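Long-range contact in ABC transporter substrate-binding protein (Vibrio cholerae, PDB 3LKV), which probably serves as the substrate-binding protein of an ABC transporter, holding a phenylalanine in its ligand pocket: residues D275-K280 against R297-K302. Residues are numbered along the deposited sequence; the frame is centred on the assembly and turned at random.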
loop_
_atom_site.group_PDB
_atom_site.type_symbol
_atom_site.label_atom_id
_atom_site.label_comp_id
_atom_site.label_asym_id
_atom_site.label_seq_id
_atom_site.Cartn_x
_atom_site.Cartn_y
_atom_site.Cartn_z
ATOM N N ASP A 275 -1.833 26.129 8.515
ATOM C CA ASP A 275 -0.573 26.720 8.038
ATOM C C ASP A 275 -0.863 27.697 6.910
ATOM O O ASP A 275 -1.568 27.372 5.955
ATOM C CB ASP A 275 0.414 25.654 7.563
ATOM C CG ASP A 275 0.760 24.644 8.659
ATOM O OD1 ASP A 275 1.238 25.091 9.722
ATOM O OD2 ASP A 275 0.515 23.426 8.462
ATOM N N LEU A 276 -0.318 28.900 7.046
ATOM C CA LEU A 276 -0.364 29.914 6.018
ATOM C C LEU A 276 0.663 29.606 4.961
ATOM O O LEU A 276 1.849 29.605 5.239
ATOM C CB LEU A 276 -0.091 31.282 6.646
ATOM C CG LEU A 276 -0.077 32.506 5.729
ATOM C CD1 LEU A 276 -1.224 32.465 4.739
ATOM C CD2 LEU A 276 -0.049 33.874 6.587
ATOM N N VAL A 277 0.211 29.330 3.747
ATOM C CA VAL A 277 1.093 29.023 2.630
ATOM C C VAL A 277 0.784 30.006 1.490
ATOM O O VAL A 277 -0.376 30.352 1.299
ATOM C CB VAL A 277 0.867 27.587 2.179
ATOM C CG1 VAL A 277 1.724 27.255 0.960
ATOM C CG2 VAL A 277 1.083 26.589 3.391
ATOM N N ILE A 278 1.817 30.482 0.781
ATOM C CA ILE A 278 1.690 31.480 -0.310
ATOM C C ILE A 278 2.289 30.921 -1.588
ATOM O O ILE A 278 3.380 30.358 -1.557
ATOM C CB ILE A 278 2.456 32.804 -0.022
ATOM C CG1 ILE A 278 2.003 33.456 1.276
ATOM C CG2 ILE A 278 2.296 33.792 -1.182
ATOM C CD1 ILE A 278 0.499 33.489 1.471
ATOM N N ASN A 279 1.585 31.065 -2.707
ATOM C CA ASN A 279 2.137 30.699 -3.994
ATOM C C ASN A 279 2.600 31.952 -4.754
ATOM O O ASN A 279 1.832 32.584 -5.491
ATOM C CB ASN A 279 1.154 29.885 -4.808
ATOM C CG ASN A 279 1.812 29.235 -5.993
ATOM O OD1 ASN A 279 2.848 29.707 -6.488
ATOM N ND2 ASN A 279 1.238 28.137 -6.456
ATOM N N LYS A 280 3.889 32.276 -4.584
ATOM C CA LYS A 280 4.501 33.536 -5.134
ATOM C C LYS A 280 4.459 33.510 -6.633
ATOM O O LYS A 280 4.071 34.486 -7.261
ATOM C CB LYS A 280 5.965 33.688 -4.705
ATOM C CG LYS A 280 6.262 34.417 -3.376
ATOM C CD LYS A 280 7.687 33.960 -2.829
ATOM C CE LYS A 280 8.650 35.125 -2.442
ATOM N NZ LYS A 280 9.933 34.596 -1.823
ATOM N N ARG A 297 4.729 36.110 7.731
ATOM C CA ARG A 297 4.070 35.017 8.476
ATOM C C ARG A 297 4.004 33.679 7.723
ATOM O O ARG A 297 3.533 32.703 8.274
ATOM C CB ARG A 297 2.640 35.414 8.862
ATOM C CG ARG A 297 2.535 36.585 9.827
ATOM C CD ARG A 297 1.208 36.590 10.635
ATOM N NE ARG A 297 0.010 36.401 9.812
ATOM C CZ ARG A 297 -0.528 37.325 9.018
ATOM N NH1 ARG A 297 0.010 38.536 8.893
ATOM N NH2 ARG A 297 -1.616 37.038 8.328
ATOM N N ALA A 298 4.469 33.630 6.478
ATOM C CA ALA A 298 4.252 32.456 5.624
ATOM C C ALA A 298 5.105 31.295 6.070
ATOM O O ALA A 298 6.319 31.313 5.847
ATOM C CB ALA A 298 4.561 32.767 4.178
ATOM N N THR A 299 4.474 30.279 6.677
ATOM C CA THR A 299 5.187 29.055 7.114
ATOM C C THR A 299 5.792 28.331 5.903
ATOM O O THR A 299 6.658 27.481 6.051
ATOM C CB THR A 299 4.292 28.030 7.975
ATOM O OG1 THR A 299 3.410 27.274 7.128
ATOM C CG2 THR A 299 3.479 28.726 9.079
ATOM N N SER A 300 5.334 28.666 4.707
ATOM C CA SER A 300 5.917 28.098 3.509
ATOM C C SER A 300 5.633 29.052 2.368
ATOM O O SER A 300 4.864 30.008 2.542
ATOM C CB SER A 300 5.346 26.701 3.245
ATOM O OG SER A 300 5.804 26.193 2.000
ATOM N N THR A 301 6.241 28.805 1.209
ATOM C CA THR A 301 6.384 29.896 0.266
ATOM C C THR A 301 6.534 29.600 -1.237
ATOM O O THR A 301 6.976 30.487 -1.978
ATOM C CB THR A 301 7.549 30.848 0.736
ATOM O OG1 THR A 301 7.254 32.198 0.340
ATOM C CG2 THR A 301 8.954 30.384 0.204
ATOM N N LYS A 302 6.128 28.428 -1.718
ATOM C CA LYS A 302 6.243 28.165 -3.179
ATOM C C LYS A 302 5.533 29.239 -4.062
ATOM O O LYS A 302 6.095 29.799 -5.019
ATOM C CB LYS A 302 5.759 26.742 -3.530
ATOM C CG LYS A 302 4.304 26.395 -3.119
ATOM C CD LYS A 302 4.155 24.887 -2.805
ATOM C CE LYS A 302 4.817 24.485 -1.450
ATOM N NZ LYS A 302 5.059 23.027 -1.336
#
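The C-terminal tail 297-302 passes obliquely along strand 275-278, their end-to-end directions 57° apart; this outermost strand of the mixed sheet pairs antiparallel with strand 237-240 on its other side. Polar contact centres on the carbonyl of Leu276. Thr299 N donates to Leu276 O in a weak, bent bond (3.1 Å, 122° at the hydrogen), and Thr299 OG1, set between its own backbone N and carbonyl carbon (chi1 77°), adds a second weak bond to Leu276 O at 3.4 Å. That hydroxyl also rests on Asp275 CB. Farther along, Thr301 CA approaches Ile278 O at 3.5 Å in a CA-H...O contact. Asn279 is the N-cap of helix 280-285, OD1 accepting from Ala282 N and ND2 donating to Val231 O.

Apolar contacts come from Leu276 and Ile278. Leu276, its CG anti to the backbone N, puts CD2 3.8 Å from Arg297 CB, obliquely beside the guanidinium, which is salt-bridged to Glu135 of helix 126-136. Ile278 CG1 meets Ala298 CB at 3.9 Å. Near the chain end, the bent Lys280 side chain lays CD 3.7 Å from Thr301 OG1.

With both bonds to Leu276 O weak and apolar contacts made by Leu276 and Ile278, the tail covers the strand edge without extending the sheet as a regular strand.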